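Local atomic coordinates of aerobactin synthase IucA (Klebsiella pneumoniae subsp. pneumoniae, PDB entry 5JM8), a protein that acts as an ATP-dependent ligase of the NRPS-independent siderophore synthetase family, probably activating a carboxylate with ATP to build the siderophore aerobactin. Residues Asn21-Glu26 / Gly543-Tyr548; Ala150-Pro155 / Arg284-Val289; Glu192-Asn197 / Leu303-Gln308. All coordinates share one frame; numbering follows the deposited sequence.

Contact 1 of 3, residues Asn21-Glu26 / Gly543-Tyr548; sequences NSLVRE and GNFFCY
Glu26 and two consecutive phenylalanines, Phe545 and Phe546, set the geometry where the last turn of helix 14-26 meets the short helix 545-549. The Glu26 chain runs out extended from a CG that is anti to the carbonyl carbon (chi1 -57°), and this brings its carboxylate to the amino-terminal backbone of the opposing helix. There Glu26 OE2 takes a nearly straight bond on its syn lone pair from Phe545 N, at 2.9 Å. Two weaker bonds complete the grip: Asn544 N reaches Glu26 OE2 at a bent angle of 123°, and Phe546 N reaches Glu26 OE1 at 3.3 Å. Gly543 has no side chain, and its CA lies 3.3 Å from Glu26 OE2. The three amides and the positive end of the helix dipole would be expected to stabilise the carboxylate as an anion.

The aromatic rings flank this carboxylate. Glu26 and Phe546 run antiparallel past one another, so that Phe546 CD2 comes within 3.1 Å of Glu26 OE1 while CE2 rests against Glu26 CB. The carboxylate stands almost perpendicular to the Phe545 ring. Leu23 runs alongside Phe545 in the same direction and sets CD1 over one ring face, 4.0 Å from the Phe545 centroid, as a CH-pi contact. Ser22 OG, anti to its own backbone N, meets Phe545 CB at 3.4 Å. Phe545 CD1 in turn lies over the centre of the Phe546 ring. Phe19 and Phe107 meet Phe545 edge-to-face, and Leu93 of helix 82-96 touches both phenylalanines. The arrangement is characteristic of an acidic side chain gathering the backbone amides at the amino-terminal end of a helix, here joining segments near the two ends of the chain.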
loop_
_atom_site.group_PDB
_atom_site.type_symbol
_atom_site.label_atom_id
_atom_site.label_comp_id
_atom_site.label_asym_id
_atom_site.label_seq_id
_atom_site.Cartn_x
_atom_site.Cartn_y
_atom_site.Cartn_z
ATOM N N ASN A 21 -23.480 4.125 -36.885
ATOM C CA ASN A 21 -22.456 3.192 -37.361
ATOM C C ASN A 21 -23.001 1.775 -37.460
ATOM O O ASN A 21 -22.664 1.031 -38.383
ATOM C CB ASN A 21 -21.232 3.204 -36.444
ATOM C CG ASN A 21 -20.399 4.462 -36.596
ATOM O OD1 ASN A 21 -20.776 5.388 -37.314
ATOM N ND2 ASN A 21 -19.264 4.506 -35.907
ATOM N N SER A 22 -23.838 1.404 -36.498
ATOM C CA SER A 22 -24.504 0.112 -36.527
ATOM C C SER A 22 -25.346 -0.005 -37.798
ATOM O O SER A 22 -25.324 -1.031 -38.478
ATOM C CB SER A 22 -25.377 -0.076 -35.284
ATOM O OG SER A 22 -25.925 -1.378 -35.243
ATOM N N LEU A 23 -26.073 1.062 -38.118
ATOM C CA LEU A 23 -26.909 1.103 -39.315
ATOM C C LEU A 23 -26.078 1.051 -40.601
ATOM O O LEU A 23 -26.383 0.282 -41.511
ATOM C CB LEU A 23 -27.774 2.367 -39.308
ATOM C CG LEU A 23 -28.673 2.603 -40.526
ATOM C CD1 LEU A 23 -29.736 1.522 -40.645
ATOM C CD2 LEU A 23 -29.313 3.979 -40.452
ATOM N N VAL A 24 -25.037 1.873 -40.668
ATOM C CA VAL A 24 -24.201 1.972 -41.864
ATOM C C VAL A 24 -23.537 0.639 -42.215
ATOM O O VAL A 24 -23.299 0.344 -43.386
ATOM C CB VAL A 24 -23.113 3.057 -41.681
ATOM C CG1 VAL A 24 -22.050 2.966 -42.771
ATOM C CG2 VAL A 24 -23.744 4.436 -41.680
ATOM N N ARG A 25 -23.227 -0.158 -41.200
ATOM C CA ARG A 25 -22.605 -1.458 -41.418
ATOM C C ARG A 25 -23.591 -2.472 -41.999
ATOM O O ARG A 25 -23.211 -3.327 -42.798
ATOM C CB ARG A 25 -22.024 -1.995 -40.107
ATOM C CG ARG A 25 -21.564 -3.448 -40.176
ATOM C CD ARG A 25 -20.939 -3.899 -38.872
ATOM N NE ARG A 25 -19.599 -3.351 -38.689
ATOM C CZ ARG A 25 -18.835 -3.582 -37.625
ATOM N NH1 ARG A 25 -19.280 -4.348 -36.639
ATOM N NH2 ARG A 25 -17.628 -3.042 -37.546
ATOM N N GLU A 26 -24.854 -2.371 -41.595
ATOM C CA GLU A 26 -25.855 -3.374 -41.951
ATOM C C GLU A 26 -26.700 -2.970 -43.157
ATOM O O GLU A 26 -27.663 -3.660 -43.503
ATOM C CB GLU A 26 -26.766 -3.647 -40.751
ATOM C CG GLU A 26 -26.004 -4.093 -39.513
ATOM C CD GLU A 26 -26.910 -4.435 -38.347
ATOM O OE1 GLU A 26 -28.105 -4.710 -38.579
ATOM O OE2 GLU A 26 -26.421 -4.425 -37.197
ATOM N N GLY A 543 -26.061 -9.091 -37.447
ATOM C CA GLY A 543 -26.140 -7.688 -37.080
ATOM C C GLY A 543 -26.979 -7.460 -35.838
ATOM O O GLY A 543 -27.822 -8.286 -35.492
ATOM N N ASN A 544 -26.746 -6.333 -35.171
ATOM C CA ASN A 544 -27.455 -5.992 -33.941
ATOM C C ASN A 544 -28.628 -5.040 -34.167
ATOM O O ASN A 544 -29.591 -5.042 -33.401
ATOM C CB ASN A 544 -26.490 -5.360 -32.935
ATOM C CG ASN A 544 -25.458 -6.339 -32.418
ATOM O OD1 ASN A 544 -25.787 -7.279 -31.695
ATOM N ND2 ASN A 544 -24.201 -6.115 -32.775
ATOM N N PHE A 545 -28.544 -4.229 -35.217
ATOM C CA PHE A 545 -29.526 -3.174 -35.453
ATOM C C PHE A 545 -30.889 -3.747 -35.854
ATOM O O PHE A 545 -31.913 -3.364 -35.289
ATOM C CB PHE A 545 -29.012 -2.207 -36.526
ATOM C CG PHE A 545 -29.956 -1.074 -36.835
ATOM C CD1 PHE A 545 -31.040 -1.278 -37.671
ATOM C CD2 PHE A 545 -29.749 0.194 -36.315
ATOM C CE1 PHE A 545 -31.910 -0.248 -37.971
ATOM C CE2 PHE A 545 -30.616 1.230 -36.614
ATOM C CZ PHE A 545 -31.698 1.007 -37.438
ATOM N N PHE A 546 -30.905 -4.663 -36.819
ATOM C CA PHE A 546 -32.163 -5.245 -37.285
ATOM C C PHE A 546 -32.568 -6.421 -36.404
ATOM O O PHE A 546 -33.721 -6.852 -36.418
ATOM C CB PHE A 546 -32.051 -5.674 -38.749
ATOM C CG PHE A 546 -31.895 -4.520 -39.697
ATOM C CD1 PHE A 546 -32.970 -3.696 -39.990
ATOM C CD2 PHE A 546 -30.671 -4.250 -40.284
ATOM C CE1 PHE A 546 -32.828 -2.628 -40.854
ATOM C CE2 PHE A 546 -30.522 -3.186 -41.148
ATOM C CZ PHE A 546 -31.605 -2.373 -41.434
ATOM N N CYS A 547 -31.617 -6.930 -35.628
ATOM C CA CYS A 547 -31.911 -7.957 -34.637
ATOM C C CYS A 547 -32.660 -7.345 -33.460
ATOM O O CYS A 547 -33.555 -7.963 -32.884
ATOM C CB CYS A 547 -30.626 -8.628 -34.151
ATOM S SG CYS A 547 -30.881 -9.927 -32.919
ATOM N N TYR A 548 -32.286 -6.118 -33.113
ATOM C CA TYR A 548 -32.873 -5.412 -31.981
ATOM C C TYR A 548 -34.248 -4.858 -32.341
ATOM O O TYR A 548 -35.132 -4.733 -31.491
ATOM C CB TYR A 548 -31.944 -4.281 -31.539
ATOM C CG TYR A 548 -32.272 -3.690 -30.193
ATOM C CD1 TYR A 548 -32.071 -4.419 -29.037
ATOM C CD2 TYR A 548 -32.767 -2.400 -30.077
ATOM C CE1 TYR A 548 -32.360 -3.892 -27.804
ATOM C CE2 TYR A 548 -33.059 -1.860 -28.844
ATOM C CZ TYR A 548 -32.850 -2.613 -27.709
ATOM O OH TYR A 548 -33.132 -2.088 -26.475
#

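Contact 2 of 3, residues Ala150-Pro155 / Arg284-Val289; sequences AFHPAP and RLTNSV. With ATP (adenosine-5'-triphosphate), chain I.
The imidazole of His152 has Thr286 CG2 over the centre of one face and Pro153 CD over the rim of the opposite face, while Asn287 meets its edge. Thr286 and Asn287 form the tip of the beta hairpin that links strands 275-284 and 289-290, a tip that borders the ATP pocket. Both have positive phi, and Leu285 N donates to Ser288 O across the turn.

Thr286 CG2 sits 3.6 Å from the His152 ring centroid, only 5° off the normal, a well-centred CH-pi contact. At the edge, Asn287 OD1 accepts a bond of 2.6 Å from His152 NE2, nearly along its C=O axis, with amide and ring almost coplanar. Because ND1 accepts from Ala154 N, the ring carries a partner on each nitrogen, consistent with a neutral imidazole protonated at NE2.

Thr286 divides its branches between protein and nucleotide. CG2, anti to the carbonyl carbon, faces His152, whereas Thr286 OG1, set between backbone N and carbonyl carbon (chi1 52°), makes a weak hydrogen bond of 3.3 Å to ATP O2'. The histidine thus acts as a second-shell residue behind a ribose contact. A water joins the two segments, donating to Ala154 O at 2.6 Å and accepting from Thr286 N at 2.7 Å.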
loop_
_atom_site.group_PDB
_atom_site.type_symbol
_atom_site.label_atom_id
_atom_site.label_comp_id
_atom_site.label_asym_id
_atom_site.label_seq_id
_atom_site.Cartn_x
_atom_site.Cartn_y
_atom_site.Cartn_z
ATOM N N ALA A 150 -20.354 -0.604 -29.398
ATOM C CA ALA A 150 -20.114 0.434 -30.392
ATOM C C ALA A 150 -20.976 0.249 -31.635
ATOM O O ALA A 150 -21.196 1.200 -32.387
ATOM C CB ALA A 150 -18.641 0.458 -30.774
ATOM N N PHE A 151 -21.452 -0.975 -31.852
ATOM C CA PHE A 151 -22.291 -1.290 -33.007
ATOM C C PHE A 151 -23.625 -1.892 -32.575
ATOM O O PHE A 151 -24.094 -2.878 -33.140
ATOM C CB PHE A 151 -21.550 -2.236 -33.959
ATOM C CG PHE A 151 -20.510 -1.547 -34.789
ATOM C CD1 PHE A 151 -19.299 -1.172 -34.232
ATOM C CD2 PHE A 151 -20.743 -1.262 -36.121
ATOM C CE1 PHE A 151 -18.339 -0.534 -34.989
ATOM C CE2 PHE A 151 -19.787 -0.622 -36.883
ATOM C CZ PHE A 151 -18.585 -0.255 -36.315
ATOM N N HIS A 152 -24.218 -1.281 -31.554
ATOM C CA HIS A 152 -25.586 -1.574 -31.149
ATOM C C HIS A 152 -26.356 -0.255 -31.172
ATOM O O HIS A 152 -25.793 0.788 -30.849
ATOM C CB HIS A 152 -25.627 -2.212 -29.758
ATOM C CG HIS A 152 -26.926 -2.882 -29.440
ATOM N ND1 HIS A 152 -27.992 -2.212 -28.879
ATOM C CD2 HIS A 152 -27.336 -4.162 -29.611
ATOM C CE1 HIS A 152 -29.001 -3.049 -28.716
ATOM N NE2 HIS A 152 -28.628 -4.239 -29.152
ATOM N N PRO A 153 -27.636 -0.286 -31.581
ATOM C CA PRO A 153 -28.401 0.966 -31.614
ATOM C C PRO A 153 -28.776 1.494 -30.230
ATOM O O PRO A 153 -28.824 2.708 -30.028
ATOM C CB PRO A 153 -29.656 0.586 -32.405
ATOM C CG PRO A 153 -29.789 -0.884 -32.221
ATOM C CD PRO A 153 -28.394 -1.408 -32.163
ATOM N N ALA A 154 -29.049 0.585 -29.300
ATOM C CA ALA A 154 -29.420 0.949 -27.937
ATOM C C ALA A 154 -28.587 0.172 -26.917
ATOM O O ALA A 154 -29.113 -0.680 -26.202
ATOM C CB ALA A 154 -30.898 0.694 -27.713
ATOM N N PRO A 155 -27.280 0.469 -26.846
ATOM C CA PRO A 155 -26.362 -0.248 -25.952
ATOM C C PRO A 155 -26.613 0.006 -24.464
ATOM O O PRO A 155 -26.110 -0.756 -23.636
ATOM C CB PRO A 155 -24.989 0.291 -26.360
ATOM C CG PRO A 155 -25.262 1.625 -26.951
ATOM C CD PRO A 155 -26.588 1.509 -27.628
ATOM N N ARG A 284 -32.954 -6.387 -19.085
ATOM C CA ARG A 284 -32.672 -6.429 -20.515
ATOM C C ARG A 284 -31.493 -5.533 -20.873
ATOM O O ARG A 284 -31.566 -4.312 -20.734
ATOM C CB ARG A 284 -33.903 -6.007 -21.316
ATOM N N LEU A 285 -30.409 -6.158 -21.329
ATOM C CA LEU A 285 -29.231 -5.447 -21.823
ATOM C C LEU A 285 -28.872 -5.980 -23.212
ATOM O O LEU A 285 -28.645 -7.179 -23.373
ATOM C CB LEU A 285 -28.050 -5.612 -20.862
ATOM C CG LEU A 285 -28.280 -5.230 -19.395
ATOM C CD1 LEU A 285 -27.091 -5.664 -18.553
ATOM C CD2 LEU A 285 -28.522 -3.734 -19.240
ATOM N N THR A 286 -28.812 -5.080 -24.195
ATOM C CA THR A 286 -28.630 -5.423 -25.614
ATOM C C THR A 286 -29.291 -6.742 -26.030
ATOM O O THR A 286 -28.637 -7.784 -26.095
ATOM C CB THR A 286 -27.135 -5.505 -26.000
ATOM O OG1 THR A 286 -26.441 -6.365 -25.088
ATOM C CG2 THR A 286 -26.496 -4.122 -25.995
ATOM N N ASN A 287 -30.586 -6.664 -26.328
ATOM C CA ASN A 287 -31.396 -7.794 -26.799
ATOM C C ASN A 287 -31.077 -9.144 -26.148
ATOM O O ASN A 287 -30.910 -10.156 -26.830
ATOM C CB ASN A 287 -31.297 -7.917 -28.335
ATOM C CG ASN A 287 -29.867 -7.861 -28.854
ATOM O OD1 ASN A 287 -29.334 -6.782 -29.119
ATOM N ND2 ASN A 287 -29.261 -9.026 -29.053
ATOM N N SER A 288 -31.012 -9.149 -24.821
ATOM C CA SER A 288 -30.993 -10.392 -24.058
ATOM C C SER A 288 -31.330 -10.145 -22.594
ATOM O O SER A 288 -30.662 -9.362 -21.915
ATOM C CB SER A 288 -29.631 -11.084 -24.160
ATOM O OG SER A 288 -29.607 -12.258 -23.364
ATOM N N VAL A 289 -32.381 -10.807 -22.121
ATOM C CA VAL A 289 -32.652 -10.871 -20.696
ATOM C C VAL A 289 -31.449 -11.550 -20.055
ATOM O O VAL A 289 -30.902 -12.507 -20.608
ATOM C CB VAL A 289 -33.949 -11.643 -20.376
ATOM C CG1 VAL A 289 -33.826 -13.105 -20.795
ATOM C CG2 VAL A 289 -34.274 -11.541 -18.897
HETATM P PG ATP I . -19.874 -11.756 -18.163
HETATM O O1G ATP I . -19.936 -11.182 -16.770
HETATM O O2G ATP I . -18.623 -11.376 -18.918
HETATM O O3G ATP I . -20.188 -13.231 -18.233
HETATM P PB ATP I . -22.155 -11.614 -19.961
HETATM O O1B ATP I . -23.429 -10.825 -19.785
HETATM O O2B ATP I . -22.188 -13.120 -19.829
HETATM O O3B ATP I . -21.037 -10.976 -18.976
HETATM P PA ATP I . -22.293 -11.218 -22.794
HETATM O O1A ATP I . -23.456 -12.174 -22.699
HETATM O O2A ATP I . -21.260 -11.402 -23.878
HETATM O O3A ATP I . -21.509 -11.225 -21.387
HETATM O "O5'" ATP I . -22.822 -9.704 -22.894
HETATM C "C5'" ATP I . -21.852 -8.665 -22.966
HETATM C "C4'" ATP I . -22.350 -7.379 -22.323
HETATM O "O4'" ATP I . -21.343 -6.379 -22.495
HETATM C "C3'" ATP I . -23.632 -6.849 -22.947
HETATM O "O3'" ATP I . -24.583 -6.555 -21.916
HETATM C "C2'" ATP I . -23.233 -5.594 -23.701
HETATM O "O2'" ATP I . -24.170 -4.536 -23.508
HETATM C "C1'" ATP I . -21.879 -5.214 -23.125
HETATM N N9 ATP I . -20.943 -4.753 -24.174
HETATM C C8 ATP I . -20.371 -3.538 -24.191
HETATM N N7 ATP I . -19.563 -3.402 -25.273
HETATM C C5 ATP I . -19.617 -4.554 -25.963
HETATM C C6 ATP I . -19.001 -5.075 -27.200
HETATM N N6 ATP I . -18.152 -4.290 -27.905
HETATM N N1 ATP I . -19.318 -6.333 -27.582
HETATM C C2 ATP I . -20.165 -7.104 -26.871
HETATM N N3 ATP I . -20.757 -6.688 -25.737
HETATM C C4 ATP I . -20.531 -5.446 -25.239
HETATM O O HOH W 1 -28.978 -2.380 -24.279
#

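Contact 3 of 3, residues Glu192-Asn197 / Leu303-Gln308; sequences ESLHLN and LARLAQ
Ser193 OG is held by two hydrogen bonds: it donates to Leu196 O at 2.8 Å and also bonds to Arg201 of the following helix, 198-209. The first of these ties together a tight bend in which Leu196 N reaches Leu194 O at a very short 2.5 Å. His195 between them has phi 68° and psi -58°, so the bend is a classic gamma turn. Ser193 points away from helix 294-306, whereas its neighbours Glu192 and Leu194 point toward it, the alternation expected where a strand runs out into a turn.

Glu192 extends fully from a CG anti to its backbone N and crosses Arg305 at about a right angle. Its OE2 receives one nearly straight bond from Arg305 NH2 at 2.9 Å, through the anti lone pair and in the guanidinium plane, as part of a salt bridge. OE1 has a weak bond from Trp330, so both carboxylate oxygens have partners. Leu194 works with its two methyls: CD2 lies over the rim of one guanidinium face, 3.4 Å from Arg305 NH1, while CD1 presses on Ala304 CB at 3.5 Å. The arginine is therefore fixed at an edge by charge and over a face by an alkyl group. Farther out, His195 CE1 and Gln308 OE1 approach tip to tip at 3.9 Å, ring and amide planes steeply inclined.

The contact lies at the surface, joining the end of strand 189-193, paired antiparallel with strand 329-334, to the last turn of helix 294-306, whose other side packs through Leu306 on helix 458-462.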
loop_
_atom_site.group_PDB
_atom_site.type_symbol
_atom_site.label_atom_id
_atom_site.label_comp_id
_atom_site.label_asym_id
_atom_site.label_seq_id
_atom_site.Cartn_x
_atom_site.Cartn_y
_atom_site.Cartn_z
ATOM N N GLU A 192 -23.426 -26.792 -7.260
ATOM C CA GLU A 192 -22.329 -27.677 -7.615
ATOM C C GLU A 192 -21.021 -26.908 -7.479
ATOM O O GLU A 192 -21.003 -25.687 -7.631
ATOM C CB GLU A 192 -22.518 -28.201 -9.039
ATOM C CG GLU A 192 -21.676 -29.412 -9.392
ATOM C CD GLU A 192 -21.926 -29.893 -10.812
ATOM O OE1 GLU A 192 -22.831 -29.347 -11.481
ATOM O OE2 GLU A 192 -21.216 -30.817 -11.259
ATOM N N SER A 193 -19.931 -27.608 -7.177
ATOM C CA SER A 193 -18.631 -26.956 -7.058
ATOM C C SER A 193 -17.475 -27.941 -7.202
ATOM O O SER A 193 -17.626 -29.133 -6.931
ATOM C CB SER A 193 -18.526 -26.230 -5.716
ATOM O OG SER A 193 -17.286 -25.558 -5.600
ATOM N N LEU A 194 -16.323 -27.426 -7.630
ATOM C CA LEU A 194 -15.099 -28.216 -7.741
ATOM C C LEU A 194 -14.137 -27.874 -6.609
ATOM O O LEU A 194 -14.250 -26.813 -5.993
ATOM C CB LEU A 194 -14.418 -27.975 -9.091
ATOM C CG LEU A 194 -15.158 -28.469 -10.336
ATOM C CD1 LEU A 194 -14.374 -28.119 -11.591
ATOM C CD2 LEU A 194 -15.408 -29.968 -10.267
ATOM N N HIS A 195 -13.205 -28.785 -6.335
ATOM C CA HIS A 195 -12.171 -28.584 -5.319
ATOM C C HIS A 195 -12.782 -28.554 -3.921
ATOM O O HIS A 195 -12.413 -29.349 -3.055
ATOM C CB HIS A 195 -11.392 -27.296 -5.600
ATOM C CG HIS A 195 -11.026 -27.121 -7.042
ATOM N ND1 HIS A 195 -10.242 -28.026 -7.725
ATOM C CD2 HIS A 195 -11.346 -26.154 -7.934
ATOM C CE1 HIS A 195 -10.090 -27.621 -8.973
ATOM N NE2 HIS A 195 -10.750 -26.486 -9.125
ATOM N N LEU A 196 -13.708 -27.625 -3.709
ATOM C CA LEU A 196 -14.554 -27.617 -2.524
ATOM C C LEU A 196 -15.957 -28.041 -2.936
ATOM O O LEU A 196 -16.385 -27.754 -4.054
ATOM C CB LEU A 196 -14.585 -26.227 -1.886
ATOM C CG LEU A 196 -13.247 -25.544 -1.602
ATOM C CD1 LEU A 196 -13.482 -24.094 -1.201
ATOM C CD2 LEU A 196 -12.493 -26.291 -0.518
ATOM N N ASN A 197 -16.676 -28.731 -2.053
ATOM C CA ASN A 197 -18.076 -29.039 -2.322
ATOM C C ASN A 197 -18.897 -27.761 -2.173
ATOM O O ASN A 197 -18.363 -26.723 -1.780
ATOM C CB ASN A 197 -18.597 -30.155 -1.398
ATOM C CG ASN A 197 -18.599 -29.768 0.076
ATOM O OD1 ASN A 197 -18.749 -28.603 0.434
ATOM N ND2 ASN A 197 -18.446 -30.763 0.941
ATOM N N LEU A 303 -16.312 -26.857 -18.668
ATOM C CA LEU A 303 -15.001 -26.325 -19.011
ATOM C C LEU A 303 -14.046 -26.434 -17.825
ATOM O O LEU A 303 -12.851 -26.669 -17.999
ATOM C CB LEU A 303 -15.124 -24.867 -19.468
ATOM C CG LEU A 303 -13.849 -24.169 -19.953
ATOM C CD1 LEU A 303 -13.269 -24.871 -21.173
ATOM C CD2 LEU A 303 -14.130 -22.706 -20.261
ATOM N N ALA A 304 -14.579 -26.266 -16.618
ATOM C CA ALA A 304 -13.763 -26.316 -15.409
ATOM C C ALA A 304 -13.251 -27.730 -15.138
ATOM O O ALA A 304 -12.096 -27.915 -14.759
ATOM C CB ALA A 304 -14.555 -25.805 -14.220
ATOM N N ARG A 305 -14.118 -28.723 -15.322
ATOM C CA ARG A 305 -13.723 -30.121 -15.168
ATOM C C ARG A 305 -12.741 -30.521 -16.260
ATOM O O ARG A 305 -11.836 -31.326 -16.039
ATOM C CB ARG A 305 -14.945 -31.038 -15.213
ATOM C CG ARG A 305 -15.874 -30.891 -14.030
ATOM C CD ARG A 305 -17.018 -31.880 -14.107
ATOM N NE ARG A 305 -17.945 -31.716 -12.995
ATOM C CZ ARG A 305 -17.751 -32.217 -11.780
ATOM N NH1 ARG A 305 -16.653 -32.915 -11.510
ATOM N NH2 ARG A 305 -18.654 -32.015 -10.831
ATOM N N LEU A 306 -12.933 -29.952 -17.444
ATOM C CA LEU A 306 -12.045 -30.202 -18.569
ATOM C C LEU A 306 -10.680 -29.566 -18.328
ATOM O O LEU A 306 -9.675 -30.011 -18.882
ATOM C CB LEU A 306 -12.667 -29.663 -19.859
ATOM C CG LEU A 306 -12.004 -30.053 -21.182
ATOM C CD1 LEU A 306 -11.963 -31.565 -21.362
ATOM C CD2 LEU A 306 -12.738 -29.398 -22.344
ATOM N N ALA A 307 -10.647 -28.531 -17.495
ATOM C CA ALA A 307 -9.405 -27.815 -17.220
ATOM C C ALA A 307 -8.494 -28.588 -16.272
ATOM O O ALA A 307 -7.366 -28.167 -16.007
ATOM C CB ALA A 307 -9.706 -26.440 -16.651
ATOM N N GLN A 308 -8.983 -29.717 -15.767
ATOM C CA GLN A 308 -8.193 -30.586 -14.900
ATOM C C GLN A 308 -7.514 -31.703 -15.690
ATOM O O GLN A 308 -6.719 -32.468 -15.140
ATOM C CB GLN A 308 -9.075 -31.192 -13.807
ATOM C CG GLN A 308 -9.572 -30.185 -12.787
ATOM C CD GLN A 308 -8.441 -29.541 -12.007
ATOM O OE1 GLN A 308 -8.085 -28.386 -12.244
ATOM N NE2 GLN A 308 -7.869 -30.288 -11.070
#

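Overall arrangement
Contacts 1 and 2 form one continuous buried region, their centres 11 Å apart. They meet where Phe151 O receives the side chains of Ser22 and Asn544 in probable hydrogen bonds and where Tyr548 packs on His152. Helix 545-549, packed on helix 14-26, thus lies against the 150-155 loop, which in turn touches the hairpin tip beside ATP. Contact 3 stands apart, its centre 32 Å from that of contact 2 and 39 Å from that of contact 1, on the opposite side of the chain's centre from contact 1. Along the chain, contact 1 encloses the other two, whose segments alternate. Contact 2's hairpin and contact 3's strand belong to the same branched antiparallel sheet, which spans from nucleotide pocket to surface.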